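Local coordinates for protein first ORF in transposon ISC1904 (Sulfolobus solfataricus, PDB 3ILX) that probably takes part in DNA strand exchange and DNA binding during transposition, this chain being the resolvase-type domain, probably the catalytic part, of a serine-recombinase-like IS607-family protein, at residues A9-N14 with D18-Q23; I38-S43 with M47-F52. All coordinates share one frame; numbering follows the deposited sequence.

In the fold
Strand 4-11 opens the chain and sits inside the parallel sheet, between strands 36-41 and 64-69. Interaction 1 closes the short loop that follows it, where 9-14 meets 18-23 at the start of helix 19-30. The chain then returns as strand 36-41, an outer strand of this chain's sheet, completing a beta-alpha-beta unit. Interaction 2 closes the next loop, joining 38-43 to 47-52 and the start of helix 50-60. The contacts follow in series, neither nesting nor crossing, with centres about 11 Å apart. Their neighbouring strands join them directly: Val11 O lies 2.8 Å from Gly42 N, a probable hydrogen bond.

Interaction 1 of 2, residues A9-N14 with D18-Q23; sequences ARVSSN and DDLANQ
The side-chain amide of Gln23 faces the backbone of Arg10 and grips it twice. Gln23 OE1 accepts from Arg10 N at 2.9 Å, and Gln23 NE2 donates to Arg10 O at 3.0 Å, an oxygen also hydrogen-bonded to Arg74 NH1. Arg10 O lies 12° out of the Gln23 amide plane, whereas Arg10 N and Gln23 NE2 each sit above the plane of the carbonyl they meet, neither on a lone pair. Two bonds at opposite ends of one amide fix its rotation. Gln23 reaches the strand because CG stands anti to the backbone N (chi1 -172°) and the chain beyond runs straight out.

A second amide, that of Asn14, turns back toward the helix start: OD1 takes the Leu20 N-H at 3.0 Å, in the carbonyl plane and on a lone pair. The Arg10 side chain leaves the strand away from the helix. Ser12 OG meets its NH1 at the guanidinium edge, in plane, while Glu107 forms a salt bridge with NH2.

Between the two amide anchors lies an apolar patch. Leu20 brings CD1 to within 3.9 Å of Ala9 CB, and its CB meets Val11 CG2 at the same separation. Val11 CG1 approaches the nitrogen end of the Gln23 amide obliquely, 3.6 Å from NE2.

The axes of strand 9-11 and helix 19-23 run nearly antiparallel, at 155° and 8.0 Å, the textbook beta-alpha-beta arrangement, here in a resolvase-type domain. Beside this pair, strand 36-41 bonds to the backbones of Ala9 and Val11, with Thr39 touching Leu20; Ser12 and Ser13 meet helix 105-125.

Interaction 2 of 2, residues I38-S43 with M47-F52; sequences ITDIGS and MKRKGF
Asp40 sends its carboxylate into the start of helix 50-60, where OD1 accepts the Gly51 N-H at 3.0 Å, on the syn side and 16° out of the carboxylate plane. Asp40 OD2 is 2.7 Å from Phe52 N, but an N-H...O angle of 124° makes that bond weak. This is a beta-to-alpha connection of the resolvase-type fold; here a strand aspartate binds two amides of the first helical turn. Tyr8 OH also bonds to OD2, so two helical N-H groups and a hydroxyl from the adjacent strand hold the carboxylate.

Arg49 lies alongside the acid without forming a salt bridge. Asp40 OD2 is 4.5 Å from Arg49 NH2 and well outside the guanidinium plane, so no N-H of the guanidinium points at it; the two side chains are linked by stem contact and by Tyr8 OH, which bonds to both. The aliphatic stem makes the closer approach, with Arg49 CB 3.4 Å from Asp40 OD2. A bend at chi3 (-71°) turns the guanidinium aside: NH2 bonds to Leu75 O and Tyr8 OH, and NE to Asn46 O. Phe52 CB meets one face of the group and Ser43 C lies over the opposite one.

The aromatic ring of Phe52 receives Arg49 NH1 over one face, 3.7 Å above its plane and displaced toward the rim. Farther along this surface, Phe52 packs on Ile82 of the second subunit, placing the contact beside the dimer interface. At the other end, Gly51 brings bare backbone against the strand, and Ile38 CG2 presses on Gly51 CA at 3.5 Å, tighter than a usual carbon-carbon contact.

Interaction 1 of 2, residues A9-N14 with D18-Q23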
ATOM      1  N   ALA A   9      -3.090 -17.670   2.737  1.00 26.83           N
ATOM      2  CA  ALA A   9      -1.802 -17.877   3.387  1.00 26.76           C
ATOM      3  C   ALA A   9      -0.681 -17.461   2.446  1.00 26.72           C
ATOM      4  O   ALA A   9      -0.798 -17.634   1.249  1.00 26.66           O
ATOM      5  CB  ALA A   9      -1.627 -19.338   3.795  1.00 26.27           C
ATOM      6  N   ARG A  10       0.411 -16.949   3.001  1.00 26.48           N
ATOM      7  CA  ARG A  10       1.513 -16.432   2.198  1.00 27.82           C
ATOM      8  C   ARG A  10       2.834 -16.534   2.961  1.00 28.70           C
ATOM      9  O   ARG A  10       2.891 -16.235   4.154  1.00 28.54           O
ATOM     10  CB  ARG A  10       1.253 -14.937   1.828  1.00 27.83           C
ATOM     11  CG  ARG A  10       2.233 -14.342   0.746  1.00 26.69           C
ATOM     12  CD  ARG A  10       2.347 -12.795   0.762  1.00 23.76           C
ATOM     13  NE  ARG A  10       2.505 -12.223   2.127  1.00 26.23           N
ATOM     14  CZ  ARG A  10       3.676 -12.021   2.716  1.00 26.91           C
ATOM     15  NH1 ARG A  10       4.821 -12.371   2.101  1.00 24.61           N
ATOM     16  NH2 ARG A  10       3.704 -11.526   3.949  1.00 24.97           N
ATOM     17  N   VAL A  11       3.886 -16.939   2.263  1.00 29.34           N
ATOM     18  CA  VAL A  11       5.254 -16.794   2.741  1.00 30.87           C
ATOM     19  C   VAL A  11       6.091 -16.127   1.639  1.00 32.05           C
ATOM     20  O   VAL A  11       5.807 -16.277   0.436  1.00 31.89           O
ATOM     21  CB  VAL A  11       5.891 -18.170   3.168  1.00 31.22           C
ATOM     22  CG1 VAL A  11       5.112 -18.816   4.342  1.00 30.47           C
ATOM     23  CG2 VAL A  11       5.975 -19.136   1.991  1.00 31.55           C
ATOM     24  N   SER A  12       7.118 -15.400   2.045  1.00 33.31           N
ATOM     25  CA  SER A  12       7.941 -14.688   1.084  1.00 36.26           C
ATOM     26  C   SER A  12       8.825 -15.679   0.339  1.00 37.28           C
ATOM     27  O   SER A  12       9.082 -15.490  -0.830  1.00 36.87           O
ATOM     28  CB  SER A  12       8.786 -13.619   1.756  1.00 35.22           C
ATOM     29  OG  SER A  12       7.962 -12.513   2.086  1.00 39.08           O
ATOM     30  N   SER A  13       9.280 -16.704   1.057  1.00 39.43           N
ATOM     31  CA  SER A  13       9.892 -17.916   0.486  1.00 42.16           C
ATOM     32  C   SER A  13       9.715 -19.138   1.433  1.00 43.68           C
ATOM     33  O   SER A  13       9.512 -18.978   2.655  1.00 43.82           O
ATOM     34  CB  SER A  13      11.374 -17.675   0.170  1.00 42.54           C
ATOM     35  OG  SER A  13      12.074 -17.190   1.304  1.00 42.80           O
ATOM     36  N   ASN A  14       9.771 -20.349   0.883  1.00 45.79           N
ATOM     37  CA  ASN A  14       9.857 -21.554   1.724  1.00 47.66           C
ATOM     38  C   ASN A  14      11.297 -21.889   2.036  1.00 48.74           C
ATOM     39  O   ASN A  14      12.036 -22.412   1.186  1.00 49.18           O
ATOM     40  CB  ASN A  14       9.159 -22.763   1.100  1.00 47.92           C
ATOM     41  CG  ASN A  14       7.769 -23.012   1.685  1.00 48.95           C
ATOM     42  OD1 ASN A  14       7.444 -22.591   2.803  1.00 48.30           O
ATOM     43  ND2 ASN A  14       6.950 -23.723   0.930  1.00 51.07           N
ATOM     44  N   ASP A  18       8.474 -26.566   4.651  1.00 42.97           N
ATOM     45  CA  ASP A  18       7.126 -26.749   5.206  1.00 42.39           C
ATOM     46  C   ASP A  18       6.492 -25.491   5.807  1.00 40.98           C
ATOM     47  O   ASP A  18       5.469 -25.573   6.494  1.00 40.72           O
ATOM     48  CB  ASP A  18       7.140 -27.876   6.244  1.00 42.84           C
ATOM     49  CG  ASP A  18       6.893 -29.239   5.627  1.00 45.30           C
ATOM     50  OD1 ASP A  18       6.212 -29.307   4.573  1.00 47.83           O
ATOM     51  OD2 ASP A  18       7.368 -30.247   6.207  1.00 48.12           O
ATOM     52  N   ASP A  19       7.094 -24.337   5.540  1.00 39.44           N
ATOM     53  CA  ASP A  19       6.648 -23.083   6.158  1.00 38.42           C
ATOM     54  C   ASP A  19       5.211 -22.708   5.801  1.00 36.67           C
ATOM     55  O   ASP A  19       4.394 -22.429   6.678  1.00 35.77           O
ATOM     56  CB  ASP A  19       7.616 -21.939   5.827  1.00 39.38           C
ATOM     57  CG  ASP A  19       8.804 -21.874   6.806  1.00 42.51           C
ATOM     58  OD1 ASP A  19       8.595 -22.119   8.013  1.00 47.67           O
ATOM     59  OD2 ASP A  19       9.948 -21.576   6.385  1.00 46.94           O
ATOM     60  N   LEU A  20       4.919 -22.706   4.509  1.00 34.65           N
ATOM     61  CA  LEU A  20       3.597 -22.375   4.039  1.00 33.46           C
ATOM     62  C   LEU A  20       2.570 -23.434   4.469  1.00 32.70           C
ATOM     63  O   LEU A  20       1.494 -23.082   4.944  1.00 31.22           O
ATOM     64  CB  LEU A  20       3.614 -22.213   2.529  1.00 32.68           C
ATOM     65  CG  LEU A  20       2.286 -21.920   1.837  1.00 32.49           C
ATOM     66  CD1 LEU A  20       1.773 -20.529   2.236  1.00 31.82           C
ATOM     67  CD2 LEU A  20       2.466 -22.050   0.311  1.00 29.75           C
ATOM     68  N   ALA A  21       2.921 -24.713   4.304  1.00 32.38           N
ATOM     69  CA  ALA A  21       2.041 -25.830   4.668  1.00 32.31           C
ATOM     70  C   ALA A  21       1.624 -25.732   6.130  1.00 32.48           C
ATOM     71  O   ALA A  21       0.465 -25.964   6.464  1.00 32.45           O
ATOM     72  CB  ALA A  21       2.691 -27.195   4.372  1.00 32.23           C
ATOM     73  N   ASN A  22       2.562 -25.355   6.992  1.00 32.60           N
ATOM     74  CA  ASN A  22       2.245 -25.169   8.408  1.00 32.34           C
ATOM     75  C   ASN A  22       1.351 -23.955   8.693  1.00 31.66           C
ATOM     76  O   ASN A  22       0.565 -23.950   9.642  1.00 31.21           O
ATOM     77  CB  ASN A  22       3.527 -25.123   9.230  1.00 32.73           C
ATOM     78  CG  ASN A  22       4.169 -26.500   9.371  1.00 33.47           C
ATOM     79  OD1 ASN A  22       3.473 -27.519   9.504  1.00 35.99           O
ATOM     80  ND2 ASN A  22       5.497 -26.535   9.349  1.00 32.56           N
ATOM     81  N   GLN A  23       1.448 -22.933   7.857  1.00 30.82           N
ATOM     82  CA  GLN A  23       0.557 -21.781   8.008  1.00 30.33           C
ATOM     83  C   GLN A  23      -0.875 -22.185   7.622  1.00 29.35           C
ATOM     84  O   GLN A  23      -1.854 -21.832   8.293  1.00 29.15           O
ATOM     85  CB  GLN A  23       1.053 -20.600   7.140  1.00 30.46           C
ATOM     86  CG  GLN A  23       0.345 -19.276   7.345  1.00 30.11           C
ATOM     87  CD  GLN A  23       0.944 -18.157   6.465  1.00 31.07           C
ATOM     88  OE1 GLN A  23       0.206 -17.402   5.836  1.00 28.20           O
ATOM     89  NE2 GLN A  23       2.275 -18.081   6.401  1.00 29.03           N
TER

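Interaction 2 of 2, residues I38-S43 with M47-F52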
ATOM      1  N   ILE A  38      -6.360 -20.232  -0.593  1.00 27.26           N
ATOM      2  CA  ILE A  38      -5.608 -19.581  -1.653  1.00 27.22           C
ATOM      3  C   ILE A  38      -4.261 -19.263  -1.040  1.00 27.60           C
ATOM      4  O   ILE A  38      -4.206 -18.730   0.096  1.00 26.63           O
ATOM      5  CB  ILE A  38      -6.269 -18.246  -2.067  1.00 27.79           C
ATOM      6  CG1 ILE A  38      -7.563 -18.473  -2.851  1.00 27.65           C
ATOM      7  CG2 ILE A  38      -5.287 -17.357  -2.855  1.00 27.14           C
ATOM      8  CD1 ILE A  38      -8.337 -17.175  -3.114  1.00 25.34           C
ATOM      9  N   THR A  39      -3.181 -19.608  -1.743  1.00 26.78           N
ATOM     10  CA  THR A  39      -1.833 -19.363  -1.201  1.00 27.84           C
ATOM     11  C   THR A  39      -0.943 -18.665  -2.219  1.00 28.09           C
ATOM     12  O   THR A  39      -1.216 -18.704  -3.410  1.00 27.02           O
ATOM     13  CB  THR A  39      -1.121 -20.661  -0.775  1.00 28.78           C
ATOM     14  OG1 THR A  39      -0.898 -21.491  -1.921  1.00 28.88           O
ATOM     15  CG2 THR A  39      -1.959 -21.454   0.238  1.00 28.09           C
ATOM     16  N   ASP A  40       0.102 -18.004  -1.728  1.00 28.01           N
ATOM     17  CA  ASP A  40       1.062 -17.325  -2.573  1.00 27.74           C
ATOM     18  C   ASP A  40       2.429 -17.479  -1.936  1.00 27.19           C
ATOM     19  O   ASP A  40       2.555 -17.465  -0.689  1.00 26.70           O
ATOM     20  CB  ASP A  40       0.745 -15.823  -2.608  1.00 27.14           C
ATOM     21  CG  ASP A  40      -0.226 -15.447  -3.722  1.00 29.37           C
ATOM     22  OD1 ASP A  40      -0.055 -15.947  -4.846  1.00 27.15           O
ATOM     23  OD2 ASP A  40      -1.131 -14.602  -3.498  1.00 30.58           O
ATOM     24  N   ILE A  41       3.440 -17.592  -2.782  1.00 26.03           N
ATOM     25  CA  ILE A  41       4.814 -17.501  -2.338  1.00 27.31           C
ATOM     26  C   ILE A  41       5.341 -16.241  -2.993  1.00 27.78           C
ATOM     27  O   ILE A  41       5.448 -16.168  -4.209  1.00 27.17           O
ATOM     28  CB  ILE A  41       5.681 -18.703  -2.776  1.00 27.52           C
ATOM     29  CG1 ILE A  41       5.090 -20.020  -2.233  1.00 29.08           C
ATOM     30  CG2 ILE A  41       7.163 -18.476  -2.398  1.00 25.65           C
ATOM     31  CD1 ILE A  41       5.594 -21.304  -2.944  1.00 29.55           C
ATOM     32  N   GLY A  42       5.662 -15.257  -2.165  1.00 27.45           N
ATOM     33  CA  GLY A  42       6.168 -13.980  -2.625  1.00 27.46           C
ATOM     34  C   GLY A  42       5.923 -12.979  -1.523  1.00 27.42           C
ATOM     35  O   GLY A  42       5.344 -13.307  -0.504  1.00 25.78           O
ATOM     36  N   SER A  43       6.366 -11.752  -1.765  1.00 27.82           N
ATOM     37  CA  SER A  43       6.321 -10.658  -0.823  1.00 29.20           C
ATOM     38  C   SER A  43       4.925 -10.047  -0.763  1.00 29.45           C
ATOM     39  O   SER A  43       4.189 -10.035  -1.754  1.00 29.88           O
ATOM     40  CB  SER A  43       7.364  -9.601  -1.245  1.00 29.07           C
ATOM     41  OG  SER A  43       7.245  -8.406  -0.491  1.00 28.84           O
HETATM   42  N   MSE A  47       2.413  -6.866  -6.041  1.00 29.51           N
HETATM   43  CA  MSE A  47       1.033  -6.611  -6.479  1.00 29.18           C
HETATM   44  C   MSE A  47       0.597  -7.533  -7.651  1.00 29.63           C
HETATM   45  O   MSE A  47      -0.560  -7.479  -8.098  1.00 29.50           O
HETATM   46  CB  MSE A  47       0.867  -5.141  -6.871  1.00 28.61           C
HETATM   47  CG  MSE A  47       1.203  -4.153  -5.778  1.00 28.70           C
HETATM   48 SE   MSE A  47      -0.249  -4.153  -4.530  0.50 33.25          SE
HETATM   49  CE  MSE A  47       0.318  -5.627  -3.370  1.00 23.71           C
ATOM     50  N   LYS A  48       1.514  -8.386  -8.115  1.00 29.13           N
ATOM     51  CA  LYS A  48       1.207  -9.367  -9.156  1.00 29.19           C
ATOM     52  C   LYS A  48       0.952 -10.787  -8.631  1.00 29.12           C
ATOM     53  O   LYS A  48       0.710 -11.704  -9.420  1.00 28.15           O
ATOM     54  CB  LYS A  48       2.296  -9.354 -10.243  1.00 29.04           C
ATOM     55  CG  LYS A  48       2.437  -8.000 -10.928  1.00 29.76           C
ATOM     56  CD  LYS A  48       3.640  -7.925 -11.919  1.00 30.28           C
ATOM     57  CE  LYS A  48       3.833  -6.499 -12.407  1.00 31.25           C
ATOM     58  NZ  LYS A  48       4.526  -6.331 -13.753  1.00 35.92           N
ATOM     59  N   ARG A  49       0.984 -10.973  -7.305  1.00 28.54           N
ATOM     60  CA  ARG A  49       0.667 -12.291  -6.723  1.00 28.53           C
ATOM     61  C   ARG A  49      -0.665 -12.830  -7.291  1.00 29.22           C
ATOM     62  O   ARG A  49      -1.717 -12.185  -7.154  1.00 28.84           O
ATOM     63  CB  ARG A  49       0.537 -12.189  -5.204  1.00 28.85           C
ATOM     64  CG  ARG A  49       1.832 -12.248  -4.387  1.00 26.66           C
ATOM     65  CD  ARG A  49       1.513 -12.020  -2.889  1.00 24.29           C
ATOM     66  NE  ARG A  49       1.136 -10.639  -2.676  1.00 25.27           N
ATOM     67  CZ  ARG A  49       0.298 -10.215  -1.736  1.00 25.67           C
ATOM     68  NH1 ARG A  49       0.047  -8.921  -1.632  1.00 28.71           N
ATOM     69  NH2 ARG A  49      -0.304 -11.058  -0.907  1.00 24.58           N
ATOM     70  N   LYS A  50      -0.623 -14.000  -7.919  1.00 28.68           N
ATOM     71  CA  LYS A  50      -1.833 -14.609  -8.524  1.00 29.57           C
ATOM     72  C   LYS A  50      -2.922 -14.891  -7.526  1.00 28.80           C
ATOM     73  O   LYS A  50      -4.092 -14.652  -7.804  1.00 28.08           O
ATOM     74  CB  LYS A  50      -1.508 -15.947  -9.162  1.00 29.71           C
ATOM     75  CG  LYS A  50      -0.169 -15.978  -9.805  1.00 32.68           C
ATOM     76  CD  LYS A  50      -0.205 -15.463 -11.217  1.00 36.84           C
ATOM     77  CE  LYS A  50       0.939 -16.125 -11.989  1.00 37.05           C
ATOM     78  NZ  LYS A  50       1.359 -15.368 -13.211  1.00 41.42           N
ATOM     79  N   GLY A  51      -2.528 -15.449  -6.382  1.00 28.43           N
ATOM     80  CA  GLY A  51      -3.476 -15.765  -5.336  1.00 28.37           C
ATOM     81  C   GLY A  51      -4.165 -14.495  -4.849  1.00 28.04           C
ATOM     82  O   GLY A  51      -5.400 -14.450  -4.779  1.00 27.97           O
ATOM     83  N   PHE A  52      -3.381 -13.461  -4.522  1.00 27.31           N
ATOM     84  CA  PHE A  52      -3.935 -12.224  -3.942  1.00 26.74           C
ATOM     85  C   PHE A  52      -4.866 -11.527  -4.924  1.00 26.93           C
ATOM     86  O   PHE A  52      -5.911 -11.009  -4.521  1.00 26.39           O
ATOM     87  CB  PHE A  52      -2.799 -11.284  -3.544  1.00 27.46           C
ATOM     88  CG  PHE A  52      -3.233  -9.872  -3.197  1.00 27.85           C
ATOM     89  CD1 PHE A  52      -3.698  -9.562  -1.918  1.00 26.07           C
ATOM     90  CD2 PHE A  52      -3.069  -8.835  -4.123  1.00 28.24           C
ATOM     91  CE1 PHE A  52      -4.079  -8.250  -1.611  1.00 24.07           C
ATOM     92  CE2 PHE A  52      -3.400  -7.540  -3.801  1.00 26.69           C
ATOM     93  CZ  PHE A  52      -3.905  -7.252  -2.511  1.00 25.76           C
TER